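Local structure of uncharacterized conserved protein (Staphylococcus epidermidis, 3FRM) at residues N51-D56 / F74-N79; E88-R91 / Q96-V99; Y28-Q33 / K152-S157; G177-I182 / S206-Y211. The protein is of unknown function but has a GNAT-type acetyltransferase domain and may transfer an acyl group from a coenzyme A thioester to an unidentified substrate. All coordinates share one frame; numbering follows the deposited sequence.

Contact 3 opens first, at residues 28-33, and closes only at 152-157, so it spans the N-terminal half of the chain and ties the turn after strand 25-29 to helix 145-158. Contacts 1 and 2 both fall within that span, one after the other. Contact 1 ties helix 50-66 to strand 72-75 and its exit; contact 2 then closes a short loop between helix 84-92 and strand 96-105. These two touch. Contact 4 follows in series, setting helix 204-216 on strand 174-183 of the GNAT domain, at the far side of the chain's centre from contacts 1 and 2. No two contacts cross, and all four reach the same mixed sheet.

Contact 1: N51-D56 / F74-N79; sequences NQWLKD and FSFPAN
Trp53 on helix 50-66 drives the edge of its indole into the face of Phe74 on strand 72-75. Its CG stands anti to the backbone N (chi1 -175°), which carries the ring from the helix flank down toward the sheet. Beyond CB and CG, the first atom to approach the strand is Trp53 CD1, 4.4 Å from Phe74 CE1. Trp53 NE1 comes next and makes the main contact, 3.6 Å above the plane of the Phe74 ring and over its centre, so all six ring carbons lie at similar distances, the nearest being Phe74 CD2 at 3.7 Å. The five-membered ring and the phenyl ring form an edge-to-face stack with centroids 4.7 Å apart and planes at 69°. Trp53 NE1 is buried and has no hydrogen-bond partner; its N-H points into the aromatic face instead. Phe76 CZ adds a looser contact at 4.4 Å from Trp53 NE1. The far rim of the indole turns to helix 84-92, where Trp53 CZ3 lies 3.6 Å from Lys89 CG and Trp53 CH2 packs on Ile90. One helical turn on, the backbone Asp56 O sits at the edge of the Phe74 ring, 4.2 Å from CZ, while the Asp56 carboxylate is held by a salt bridge to Arg24 and a hydrogen bond from Tyr44. Trp42 stacks edge-to-face with Phe74 as well. The arrangement is the aromatic helix-to-sheet packing of a beta-alpha-beta crossover, in which helix 50-66 links the neighbouring parallel strands 41-44 and 72-75.

Contact 2: E88-R91 / Q96-V99; sequences EKIR and QIGV
With chi1 at -76°, Ile90 sets CG1 opposite its carbonyl carbon and swings the CG2 methyl out to the strand, while Ile97 reaches out in a fully extended chain, with CG1 anti to the carbonyl carbon and chi2 at -176°; together these torsions bring a branch methyl of the helix against the tip of the strand residue. Ile90 CG2 lies 3.7 Å from Ile97 CD1 and 3.8 Å from Ile97 CG1, so the methyl rests on the last bond of the longer chain. The two side chains cross at about a right angle. Arg91 grazes the same tip, its CD 4.4 Å from Ile97 CD1. The Arg91 guanidinium folds back along its own helix, and Glu88 CA sits 3.7 Å above one of its faces, offset toward the rim. No hydrogen bond crosses between 88-91 and 96-99, and the contact is purely apolar. Ile90 is buried further by Phe76, Phe95 and Ile249, whereas Ile97 and Arg91 border the second subunit, packing on its His201 and Glu198. Only four residues separate the segments: a short helix-to-strand connection, in which helix 84-92 packs on the sheet that strand 96-105 enters beside antiparallel strand 241-251, consistent with the acetyltransferase-like fold of this N-terminal region.

Contact 3: Y28-Q33 / K152-S157; sequences YLLPPQ and KQHIYS
Gln33 and His154 meet with their flat groups nearly perpendicular, the amide plane at 82° to the imidazole. Gln33 CG lies over one face of the ring, 4.3 Å above the plane and offset toward the rim, and the bend of the glutamine chain at chi2 (85°) then brings OE1 above the ring plane near ND1. The modelled gap of 2.4 Å between Gln33 OE1 and His154 ND1 is too short to trust and has poor hydrogen-bond geometry, so the details of this approach, the placing of OE1 included, are doubtful. Leu30 adds a fringe contact, its CD2 4.5 Å from His154 CE1. On the helix side, a His154 chi1 of 178° extends the ring straight out from the backbone of helix 145-158. The contact is a surface bridge between a beta turn at the end of strand 25-29, in the N-terminal region, and helix 145-158 of the C-terminal half. Leu30 to Gln33 form a type I turn, closed by Gln33 N donating to Leu30 O at 2.7 Å, with the two prolines at its corners. Asn40 braces this turn from both ends: its OD1 accepts from Leu30 N and its ND2 donates to Gln33 O. Lys36, from a nearby loop, touches the His154 side chain. Behind the histidine, Ser157 N donates to His154 O at 3.1 Å and Ser158 OG bonds the same carbonyl. A bound sodium ion, held by Tyr159, Asn160, Asp162 and Ile164, lies about 11 Å from the His154 side chain.

Contact 4: G177-I182 / S206-Y211; sequences GIVDII and SEIQAY. With SO4 (sulfate ion), chain H.
Ser206 N, in the first turn of helix 204-216, shares a bent N-H between two sulfate oxygens, O3 at 3.2 Å (135°) and, weakly, O1 (123°). Gly203 N and Arg237 NH1 also bond the anion, so backbone amides and a guanidinium grip it together at the helix start. Two residues along, Ile208 turns toward strand 174-183. Its CG2 meets Val179 CG1 at 3.6 Å, and the two side chains pass alongside, running in opposite senses. The longer branch goes to Gly177: with no side chain there, Ile208 CD1 settles on Gly177 CA at 3.9 Å. The axes of the short segments come within 9.4 Å and diverge by 30°, running roughly parallel. Phe193 and Ala169, from the flanking strands 188-195 and 165-171, enclose Ile208 further. Apolar packing thus seats the helix on the sheet while its N-terminal turn faces an anion. In GNAT enzymes the loop with the Q/R-x-x-G-x-G/A motif leading into this helix holds the pyrophosphate of acetyl-coenzyme A, and the sulfate, probably from the crystallisation liquor, is consistent with such a phosphate site.

Contact 1: N51-D56 / F74-N79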
loop_
_atom_site.group_PDB
_atom_site.type_symbol
_atom_site.label_atom_id
_atom_site.label_comp_id
_atom_site.label_asym_id
_atom_site.label_seq_id
_atom_site.Cartn_x
_atom_site.Cartn_y
_atom_site.Cartn_z
ATOM N N ASN A 51 -23.469 -7.070 19.784
ATOM C CA ASN A 51 -24.489 -8.139 19.958
ATOM C C ASN A 51 -25.186 -8.530 18.675
ATOM O O ASN A 51 -25.403 -9.692 18.439
ATOM C CB ASN A 51 -25.569 -7.696 20.944
ATOM C CG ASN A 51 -25.032 -7.479 22.337
ATOM O OD1 ASN A 51 -24.216 -8.262 22.815
ATOM N ND2 ASN A 51 -25.517 -6.423 23.025
ATOM N N GLN A 52 -25.557 -7.523 17.881
ATOM C CA GLN A 52 -26.055 -7.717 16.537
ATOM C C GLN A 52 -25.069 -8.554 15.740
ATOM O O GLN A 52 -25.449 -9.544 15.130
ATOM C CB GLN A 52 -26.164 -6.386 15.815
ATOM C CG GLN A 52 -27.535 -5.901 15.498
ATOM C CD GLN A 52 -28.493 -6.916 14.869
ATOM O OE1 GLN A 52 -29.685 -6.640 14.778
ATOM N NE2 GLN A 52 -27.996 -8.060 14.428
ATOM N N TRP A 53 -23.804 -8.141 15.753
ATOM C CA TRP A 53 -22.767 -8.826 14.989
ATOM C C TRP A 53 -22.664 -10.301 15.328
ATOM O O TRP A 53 -22.437 -11.119 14.426
ATOM C CB TRP A 53 -21.372 -8.123 15.083
ATOM C CG TRP A 53 -20.332 -8.784 14.179
ATOM C CD1 TRP A 53 -20.361 -8.837 12.803
ATOM C CD2 TRP A 53 -19.162 -9.526 14.578
ATOM N NE1 TRP A 53 -19.280 -9.548 12.333
ATOM C CE2 TRP A 53 -18.528 -9.973 13.394
ATOM C CE3 TRP A 53 -18.574 -9.822 15.811
ATOM C CZ2 TRP A 53 -17.350 -10.742 13.403
ATOM C CZ3 TRP A 53 -17.394 -10.566 15.826
ATOM C CH2 TRP A 53 -16.785 -11.018 14.607
ATOM N N LEU A 54 -22.850 -10.642 16.605
ATOM C CA LEU A 54 -22.822 -12.061 17.059
ATOM C C LEU A 54 -23.937 -12.897 16.456
ATOM O O LEU A 54 -23.746 -14.071 16.030
ATOM C CB LEU A 54 -22.931 -12.131 18.586
ATOM C CG LEU A 54 -21.637 -12.275 19.380
ATOM C CD1 LEU A 54 -20.394 -11.845 18.634
ATOM C CD2 LEU A 54 -21.745 -11.547 20.731
ATOM N N LYS A 55 -25.113 -12.271 16.451
ATOM C CA LYS A 55 -26.292 -12.829 15.833
ATOM C C LYS A 55 -26.081 -12.986 14.335
ATOM O O LYS A 55 -26.473 -14.003 13.792
ATOM C CB LYS A 55 -27.506 -11.947 16.134
ATOM C CG LYS A 55 -28.103 -12.185 17.525
ATOM C CD LYS A 55 -28.937 -11.026 17.991
ATOM C CE LYS A 55 -29.178 -11.151 19.487
ATOM N NZ LYS A 55 -29.437 -9.803 20.148
ATOM N N ASP A 56 -25.393 -12.035 13.700
ATOM C CA ASP A 56 -25.188 -12.057 12.254
ATOM C C ASP A 56 -24.150 -13.125 11.901
ATOM O O ASP A 56 -24.214 -13.775 10.844
ATOM C CB ASP A 56 -24.746 -10.694 11.747
ATOM C CG ASP A 56 -25.789 -9.584 11.985
ATOM O OD1 ASP A 56 -26.984 -9.866 12.186
ATOM O OD2 ASP A 56 -25.410 -8.393 11.924
ATOM N N PHE A 74 -17.443 -10.004 6.246
ATOM C CA PHE A 74 -18.277 -8.845 6.333
ATOM C C PHE A 74 -17.485 -7.647 5.894
ATOM O O PHE A 74 -16.273 -7.586 6.105
ATOM C CB PHE A 74 -18.717 -8.621 7.797
ATOM C CG PHE A 74 -19.336 -9.870 8.461
ATOM C CD1 PHE A 74 -20.705 -10.012 8.564
ATOM C CD2 PHE A 74 -18.535 -10.897 8.948
ATOM C CE1 PHE A 74 -21.279 -11.164 9.176
ATOM C CE2 PHE A 74 -19.105 -12.056 9.532
ATOM C CZ PHE A 74 -20.467 -12.173 9.657
ATOM N N SER A 75 -18.185 -6.706 5.256
ATOM C CA SER A 75 -17.721 -5.352 5.019
ATOM C C SER A 75 -18.542 -4.474 5.896
ATOM O O SER A 75 -19.717 -4.755 6.061
ATOM C CB SER A 75 -18.070 -4.901 3.628
ATOM O OG SER A 75 -17.389 -5.701 2.776
ATOM N N PHE A 76 -17.955 -3.359 6.331
ATOM C CA PHE A 76 -18.646 -2.421 7.166
ATOM C C PHE A 76 -18.994 -1.152 6.372
ATOM O O PHE A 76 -18.700 -1.044 5.185
ATOM C CB PHE A 76 -17.837 -2.169 8.460
ATOM C CG PHE A 76 -17.796 -3.356 9.378
ATOM C CD1 PHE A 76 -18.791 -3.573 10.279
ATOM C CD2 PHE A 76 -16.767 -4.276 9.306
ATOM C CE1 PHE A 76 -18.766 -4.717 11.124
ATOM C CE2 PHE A 76 -16.725 -5.387 10.111
ATOM C CZ PHE A 76 -17.735 -5.617 11.032
ATOM N N PRO A 77 -19.673 -0.195 7.003
ATOM C CA PRO A 77 -20.169 0.918 6.175
ATOM C C PRO A 77 -19.041 1.794 5.622
ATOM O O PRO A 77 -18.011 1.982 6.257
ATOM C CB PRO A 77 -21.009 1.715 7.147
ATOM C CG PRO A 77 -21.427 0.590 8.226
ATOM C CD PRO A 77 -20.213 -0.205 8.378
ATOM N N ALA A 78 -19.226 2.295 4.430
ATOM C CA ALA A 78 -18.320 3.324 3.874
ATOM C C ALA A 78 -17.897 4.403 4.865
ATOM O O ALA A 78 -18.726 5.027 5.517
ATOM C CB ALA A 78 -18.943 3.952 2.671
ATOM N N ASN A 79 -16.587 4.564 5.004
ATOM C CA ASN A 79 -16.050 5.632 5.799
ATOM C C ASN A 79 -16.455 5.582 7.275
ATOM O O ASN A 79 -16.471 6.588 7.941
ATOM C CB ASN A 79 -16.454 6.966 5.188
ATOM C CG ASN A 79 -16.110 7.009 3.739
ATOM O OD1 ASN A 79 -14.963 6.878 3.389
ATOM N ND2 ASN A 79 -17.100 7.090 2.889
#

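Contact 2: E88-R91 / Q96-V99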
loop_
_atom_site.group_PDB
_atom_site.type_symbol
_atom_site.label_atom_id
_atom_site.label_comp_id
_atom_site.label_asym_id
_atom_site.label_seq_id
_atom_site.Cartn_x
_atom_site.Cartn_y
_atom_site.Cartn_z
ATOM N N GLU A 88 -12.582 -5.611 19.319
ATOM C CA GLU A 88 -12.046 -6.512 20.284
ATOM C C GLU A 88 -12.645 -7.894 20.099
ATOM O O GLU A 88 -11.921 -8.890 20.091
ATOM C CB GLU A 88 -12.312 -5.989 21.685
ATOM C CG GLU A 88 -11.393 -6.639 22.653
ATOM C CD GLU A 88 -12.005 -6.742 24.040
ATOM O OE1 GLU A 88 -11.359 -7.299 24.973
ATOM O OE2 GLU A 88 -13.142 -6.234 24.203
ATOM N N LYS A 89 -13.940 -7.964 19.877
ATOM C CA LYS A 89 -14.552 -9.237 19.595
ATOM C C LYS A 89 -14.016 -9.889 18.293
ATOM O O LYS A 89 -13.744 -11.124 18.247
ATOM C CB LYS A 89 -16.049 -9.071 19.488
ATOM C CG LYS A 89 -16.766 -10.398 19.349
ATOM C CD LYS A 89 -17.298 -10.878 20.678
ATOM C CE LYS A 89 -16.218 -11.168 21.646
ATOM N NZ LYS A 89 -16.822 -11.113 22.985
ATOM N N ILE A 90 -13.906 -9.040 17.258
ATOM C CA ILE A 90 -13.426 -9.436 15.961
ATOM C C ILE A 90 -12.079 -10.102 16.066
ATOM O O ILE A 90 -11.884 -11.193 15.510
ATOM C CB ILE A 90 -13.367 -8.230 14.949
ATOM C CG1 ILE A 90 -14.770 -7.881 14.448
ATOM C CG2 ILE A 90 -12.548 -8.586 13.726
ATOM C CD1 ILE A 90 -14.895 -6.481 13.892
ATOM N N ARG A 91 -11.138 -9.456 16.749
ATOM C CA ARG A 91 -9.846 -10.094 17.004
ATOM C C ARG A 91 -10.005 -11.411 17.762
ATOM O O ARG A 91 -9.448 -12.386 17.357
ATOM C CB ARG A 91 -8.862 -9.167 17.725
ATOM C CG ARG A 91 -7.919 -8.469 16.744
ATOM C CD ARG A 91 -7.690 -7.000 17.097
ATOM N NE ARG A 91 -7.781 -6.836 18.547
ATOM C CZ ARG A 91 -8.291 -5.768 19.157
ATOM N NH1 ARG A 91 -8.751 -4.755 18.421
ATOM N NH2 ARG A 91 -8.359 -5.736 20.496
ATOM N N GLN A 96 -9.335 -11.808 10.207
ATOM C CA GLN A 96 -8.385 -10.881 9.641
ATOM C C GLN A 96 -9.114 -9.558 9.360
ATOM O O GLN A 96 -10.191 -9.554 8.746
ATOM C CB GLN A 96 -7.908 -11.390 8.297
ATOM C CG GLN A 96 -7.419 -12.845 8.184
ATOM C CD GLN A 96 -7.331 -13.293 6.677
ATOM O OE1 GLN A 96 -7.200 -12.445 5.761
ATOM N NE2 GLN A 96 -7.440 -14.607 6.427
ATOM N N ILE A 97 -8.505 -8.438 9.732
ATOM C CA ILE A 97 -9.101 -7.120 9.505
ATOM C C ILE A 97 -8.375 -6.443 8.382
ATOM O O ILE A 97 -7.163 -6.450 8.374
ATOM C CB ILE A 97 -8.979 -6.270 10.742
ATOM C CG1 ILE A 97 -9.617 -7.026 11.892
ATOM C CG2 ILE A 97 -9.691 -4.926 10.580
ATOM C CD1 ILE A 97 -9.668 -6.240 13.226
ATOM N N GLY A 98 -9.081 -5.852 7.421
ATOM C CA GLY A 98 -8.398 -5.083 6.423
ATOM C C GLY A 98 -9.231 -3.888 6.001
ATOM O O GLY A 98 -10.300 -3.665 6.542
ATOM N N VAL A 99 -8.745 -3.129 5.031
ATOM C CA VAL A 99 -9.419 -1.942 4.552
ATOM C C VAL A 99 -9.482 -1.984 3.025
ATOM O O VAL A 99 -8.477 -2.292 2.329
ATOM C CB VAL A 99 -8.667 -0.712 5.029
ATOM C CG1 VAL A 99 -9.221 0.592 4.401
ATOM C CG2 VAL A 99 -8.761 -0.606 6.560
#

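Contact 3: Y28-Q33 / K152-S157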
loop_
_atom_site.group_PDB
_atom_site.type_symbol
_atom_site.label_atom_id
_atom_site.label_comp_id
_atom_site.label_asym_id
_atom_site.label_seq_id
_atom_site.Cartn_x
_atom_site.Cartn_y
_atom_site.Cartn_z
ATOM N N TYR A 28 -24.909 -11.481 0.099
ATOM C CA TYR A 28 -24.600 -12.023 -1.217
ATOM C C TYR A 28 -24.083 -13.461 -1.038
ATOM O O TYR A 28 -23.314 -13.747 -0.131
ATOM C CB TYR A 28 -23.526 -11.183 -1.853
ATOM C CG TYR A 28 -23.992 -9.832 -2.352
ATOM C CD1 TYR A 28 -24.299 -9.647 -3.692
ATOM C CD2 TYR A 28 -24.152 -8.769 -1.486
ATOM C CE1 TYR A 28 -24.730 -8.407 -4.181
ATOM C CE2 TYR A 28 -24.607 -7.525 -1.945
ATOM C CZ TYR A 28 -24.882 -7.363 -3.312
ATOM O OH TYR A 28 -25.324 -6.162 -3.811
ATOM N N LEU A 29 -24.502 -14.331 -1.952
ATOM C CA LEU A 29 -24.140 -15.690 -2.048
ATOM C C LEU A 29 -24.068 -16.056 -3.532
ATOM O O LEU A 29 -24.793 -15.478 -4.353
ATOM C CB LEU A 29 -25.262 -16.510 -1.455
ATOM C CG LEU A 29 -25.286 -17.142 -0.075
ATOM C CD1 LEU A 29 -24.647 -16.334 1.009
ATOM C CD2 LEU A 29 -26.739 -17.349 0.199
ATOM N N LEU A 30 -23.241 -17.055 -3.850
ATOM C CA LEU A 30 -23.209 -17.650 -5.142
ATOM C C LEU A 30 -23.132 -19.168 -4.906
ATOM O O LEU A 30 -22.047 -19.774 -4.875
ATOM C CB LEU A 30 -22.026 -17.141 -5.942
ATOM C CG LEU A 30 -21.943 -17.513 -7.437
ATOM C CD1 LEU A 30 -23.138 -17.049 -8.239
ATOM C CD2 LEU A 30 -20.691 -16.905 -8.107
ATOM N N PRO A 31 -24.303 -19.794 -4.729
ATOM C CA PRO A 31 -24.432 -21.179 -4.316
ATOM C C PRO A 31 -23.697 -22.220 -5.190
ATOM O O PRO A 31 -23.202 -23.210 -4.651
ATOM C CB PRO A 31 -25.949 -21.383 -4.282
ATOM C CG PRO A 31 -26.479 -20.017 -3.920
ATOM C CD PRO A 31 -25.596 -19.080 -4.700
ATOM N N PRO A 32 -23.625 -22.004 -6.513
ATOM C CA PRO A 32 -22.817 -22.904 -7.346
ATOM C C PRO A 32 -21.310 -22.701 -7.177
ATOM O O PRO A 32 -20.527 -23.535 -7.659
ATOM C CB PRO A 32 -23.211 -22.508 -8.786
ATOM C CG PRO A 32 -24.568 -21.989 -8.645
ATOM C CD PRO A 32 -24.499 -21.172 -7.365
ATOM N N GLN A 33 -20.910 -21.622 -6.499
ATOM C CA GLN A 33 -19.498 -21.315 -6.294
ATOM C C GLN A 33 -19.211 -20.989 -4.819
ATOM O O GLN A 33 -18.714 -19.919 -4.497
ATOM C CB GLN A 33 -19.072 -20.144 -7.202
ATOM C CG GLN A 33 -17.728 -20.353 -7.877
ATOM C CD GLN A 33 -17.801 -21.147 -9.192
ATOM O OE1 GLN A 33 -17.765 -20.563 -10.261
ATOM N NE2 GLN A 33 -17.874 -22.469 -9.108
ATOM N N LYS A 152 -9.580 -19.644 -11.555
ATOM C CA LYS A 152 -9.266 -19.832 -12.967
ATOM C C LYS A 152 -10.361 -20.552 -13.710
ATOM O O LYS A 152 -10.844 -20.088 -14.721
ATOM C CB LYS A 152 -7.974 -20.612 -13.143
ATOM C CG LYS A 152 -6.740 -19.725 -13.352
ATOM C CD LYS A 152 -5.469 -20.574 -13.461
ATOM C CE LYS A 152 -5.428 -21.402 -14.741
ATOM N NZ LYS A 152 -4.609 -22.665 -14.637
ATOM N N GLN A 153 -10.774 -21.686 -13.186
ATOM C CA GLN A 153 -11.857 -22.466 -13.766
ATOM C C GLN A 153 -13.134 -21.631 -13.909
ATOM O O GLN A 153 -13.830 -21.698 -14.879
ATOM C CB GLN A 153 -12.114 -23.725 -12.903
ATOM C CG GLN A 153 -11.387 -24.967 -13.409
ATOM C CD GLN A 153 -12.135 -25.642 -14.571
ATOM O OE1 GLN A 153 -12.580 -24.969 -15.515
ATOM N NE2 GLN A 153 -12.298 -26.975 -14.492
ATOM N N HIS A 154 -13.427 -20.827 -12.928
ATOM C CA HIS A 154 -14.627 -19.995 -12.976
ATOM C C HIS A 154 -14.605 -18.967 -14.128
ATOM O O HIS A 154 -15.541 -18.913 -14.919
ATOM C CB HIS A 154 -14.829 -19.368 -11.607
ATOM C CG HIS A 154 -16.000 -18.442 -11.521
ATOM N ND1 HIS A 154 -17.284 -18.824 -11.857
ATOM C CD2 HIS A 154 -16.086 -17.159 -11.094
ATOM C CE1 HIS A 154 -18.111 -17.814 -11.649
ATOM N NE2 HIS A 154 -17.409 -16.792 -11.184
ATOM N N ILE A 155 -13.521 -18.203 -14.241
ATOM C CA ILE A 155 -13.301 -17.278 -15.360
ATOM C C ILE A 155 -13.330 -17.977 -16.728
ATOM O O ILE A 155 -13.935 -17.486 -17.726
ATOM C CB ILE A 155 -11.931 -16.590 -15.259
ATOM C CG1 ILE A 155 -11.731 -15.971 -13.890
ATOM C CG2 ILE A 155 -11.754 -15.547 -16.371
ATOM C CD1 ILE A 155 -10.405 -15.225 -13.790
ATOM N N TYR A 156 -12.659 -19.117 -16.781
ATOM C CA TYR A 156 -12.563 -19.869 -18.026
ATOM C C TYR A 156 -13.909 -20.415 -18.470
ATOM O O TYR A 156 -14.031 -20.895 -19.570
ATOM C CB TYR A 156 -11.572 -21.028 -17.886
ATOM C CG TYR A 156 -11.452 -21.854 -19.138
ATOM C CD1 TYR A 156 -10.855 -21.325 -20.277
ATOM C CD2 TYR A 156 -11.940 -23.184 -19.195
ATOM C CE1 TYR A 156 -10.719 -22.097 -21.467
ATOM C CE2 TYR A 156 -11.807 -23.967 -20.379
ATOM C CZ TYR A 156 -11.209 -23.405 -21.498
ATOM O OH TYR A 156 -11.087 -24.111 -22.664
ATOM N N SER A 157 -14.923 -20.407 -17.621
ATOM C CA SER A 157 -16.179 -20.970 -18.091
ATOM C C SER A 157 -17.298 -19.959 -18.004
ATOM O O SER A 157 -18.437 -20.275 -18.313
ATOM C CB SER A 157 -16.537 -22.221 -17.287
ATOM O OG SER A 157 -17.142 -21.813 -16.088
#

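Contact 4: G177-I182 / S206-Y211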
loop_
_atom_site.group_PDB
_atom_site.type_symbol
_atom_site.label_atom_id
_atom_site.label_comp_id
_atom_site.label_asym_id
_atom_site.label_seq_id
_atom_site.Cartn_x
_atom_site.Cartn_y
_atom_site.Cartn_z
ATOM N N GLY A 177 0.111 -8.408 -19.564
ATOM C CA GLY A 177 -0.743 -7.533 -18.726
ATOM C C GLY A 177 -2.217 -7.904 -18.858
ATOM O O GLY A 177 -2.670 -8.271 -19.940
ATOM N N ILE A 178 -2.984 -7.822 -17.781
ATOM C CA ILE A 178 -4.424 -8.066 -17.908
ATOM C C ILE A 178 -5.275 -7.067 -17.112
ATOM O O ILE A 178 -4.784 -6.370 -16.190
ATOM C CB ILE A 178 -4.824 -9.581 -17.584
ATOM C CG1 ILE A 178 -4.469 -9.917 -16.140
ATOM C CG2 ILE A 178 -4.135 -10.582 -18.584
ATOM C CD1 ILE A 178 -4.934 -11.392 -15.720
ATOM N N VAL A 179 -6.552 -6.956 -17.462
ATOM C CA VAL A 179 -7.437 -6.202 -16.587
ATOM C C VAL A 179 -8.824 -6.604 -16.968
ATOM O O VAL A 179 -9.041 -6.974 -18.109
ATOM C CB VAL A 179 -7.216 -4.647 -16.734
ATOM C CG1 VAL A 179 -7.456 -4.142 -18.237
ATOM C CG2 VAL A 179 -8.015 -3.873 -15.695
ATOM N N ASP A 180 -9.719 -6.552 -15.996
ATOM C CA ASP A 180 -11.163 -6.663 -16.162
ATOM C C ASP A 180 -11.829 -5.290 -16.114
ATOM O O ASP A 180 -11.429 -4.437 -15.338
ATOM C CB ASP A 180 -11.724 -7.412 -14.981
ATOM C CG ASP A 180 -11.285 -8.814 -14.964
ATOM O OD1 ASP A 180 -11.960 -9.622 -14.305
ATOM O OD2 ASP A 180 -10.285 -9.133 -15.646
ATOM N N ILE A 181 -12.858 -5.114 -16.937
ATOM C CA ILE A 181 -13.608 -3.896 -16.948
ATOM C C ILE A 181 -15.077 -4.200 -16.896
ATOM O O ILE A 181 -15.570 -5.080 -17.595
ATOM C CB ILE A 181 -13.280 -2.950 -18.165
ATOM C CG1 ILE A 181 -13.262 -3.716 -19.470
ATOM C CG2 ILE A 181 -11.933 -2.303 -17.980
ATOM C CD1 ILE A 181 -11.887 -4.304 -19.847
ATOM N N ILE A 182 -15.743 -3.425 -16.051
ATOM C CA ILE A 182 -17.160 -3.506 -15.817
ATOM C C ILE A 182 -17.691 -2.143 -16.201
ATOM O O ILE A 182 -17.357 -1.112 -15.569
ATOM C CB ILE A 182 -17.494 -3.786 -14.325
ATOM C CG1 ILE A 182 -16.922 -5.113 -13.862
ATOM C CG2 ILE A 182 -18.993 -3.766 -14.066
ATOM C CD1 ILE A 182 -15.710 -4.918 -12.948
ATOM N N SER A 206 0.693 1.762 -17.942
ATOM C CA SER A 206 0.016 2.987 -18.330
ATOM C C SER A 206 -0.626 2.890 -19.755
ATOM O O SER A 206 -1.651 3.505 -19.995
ATOM C CB SER A 206 0.898 4.194 -18.124
ATOM O OG SER A 206 1.755 4.267 -19.222
ATOM N N GLU A 207 -0.099 2.030 -20.645
ATOM C CA GLU A 207 -0.797 1.776 -21.902
ATOM C C GLU A 207 -2.170 1.177 -21.655
ATOM O O GLU A 207 -3.159 1.651 -22.204
ATOM C CB GLU A 207 0.027 0.968 -22.916
ATOM C CG GLU A 207 1.124 1.796 -23.673
ATOM C CD GLU A 207 0.627 3.047 -24.438
ATOM O OE1 GLU A 207 1.441 3.980 -24.669
ATOM O OE2 GLU A 207 -0.569 3.108 -24.816
ATOM N N ILE A 208 -2.235 0.179 -20.774
ATOM C CA ILE A 208 -3.472 -0.503 -20.483
ATOM C C ILE A 208 -4.465 0.468 -19.896
ATOM O O ILE A 208 -5.671 0.411 -20.164
ATOM C CB ILE A 208 -3.254 -1.704 -19.532
ATOM C CG1 ILE A 208 -2.632 -2.862 -20.299
ATOM C CG2 ILE A 208 -4.551 -2.116 -18.843
ATOM C CD1 ILE A 208 -1.781 -3.842 -19.402
ATOM N N GLN A 209 -3.955 1.396 -19.111
ATOM C CA GLN A 209 -4.818 2.299 -18.436
ATOM C C GLN A 209 -5.435 3.284 -19.431
ATOM O O GLN A 209 -6.636 3.507 -19.408
ATOM C CB GLN A 209 -4.013 3.021 -17.396
ATOM C CG GLN A 209 -4.853 3.544 -16.315
ATOM C CD GLN A 209 -5.194 2.469 -15.357
ATOM O OE1 GLN A 209 -4.352 1.666 -15.024
ATOM N NE2 GLN A 209 -6.429 2.450 -14.892
ATOM N N ALA A 210 -4.609 3.871 -20.296
ATOM C CA ALA A 210 -5.094 4.790 -21.297
ATOM C C ALA A 210 -6.105 4.159 -22.242
ATOM O O ALA A 210 -7.021 4.831 -22.706
ATOM C CB ALA A 210 -3.928 5.382 -22.108
ATOM N N TYR A 211 -5.919 2.884 -22.545
ATOM C CA TYR A 211 -6.865 2.147 -23.356
ATOM C C TYR A 211 -8.244 2.168 -22.682
ATOM O O TYR A 211 -9.237 2.596 -23.278
ATOM C CB TYR A 211 -6.377 0.704 -23.486
ATOM C CG TYR A 211 -7.181 -0.110 -24.441
ATOM C CD1 TYR A 211 -6.702 -0.368 -25.739
ATOM C CD2 TYR A 211 -8.418 -0.648 -24.064
ATOM C CE1 TYR A 211 -7.445 -1.108 -26.650
ATOM C CE2 TYR A 211 -9.174 -1.405 -24.976
ATOM C CZ TYR A 211 -8.673 -1.611 -26.271
ATOM O OH TYR A 211 -9.391 -2.352 -27.169
HETATM S S SO4 H . 3.831 1.588 -15.746
HETATM O O1 SO4 H . 3.102 2.815 -16.063
HETATM O O2 SO4 H . 3.719 1.449 -14.303
HETATM O O3 SO4 H . 3.200 0.503 -16.483
HETATM O O4 SO4 H . 5.251 1.716 -16.076
#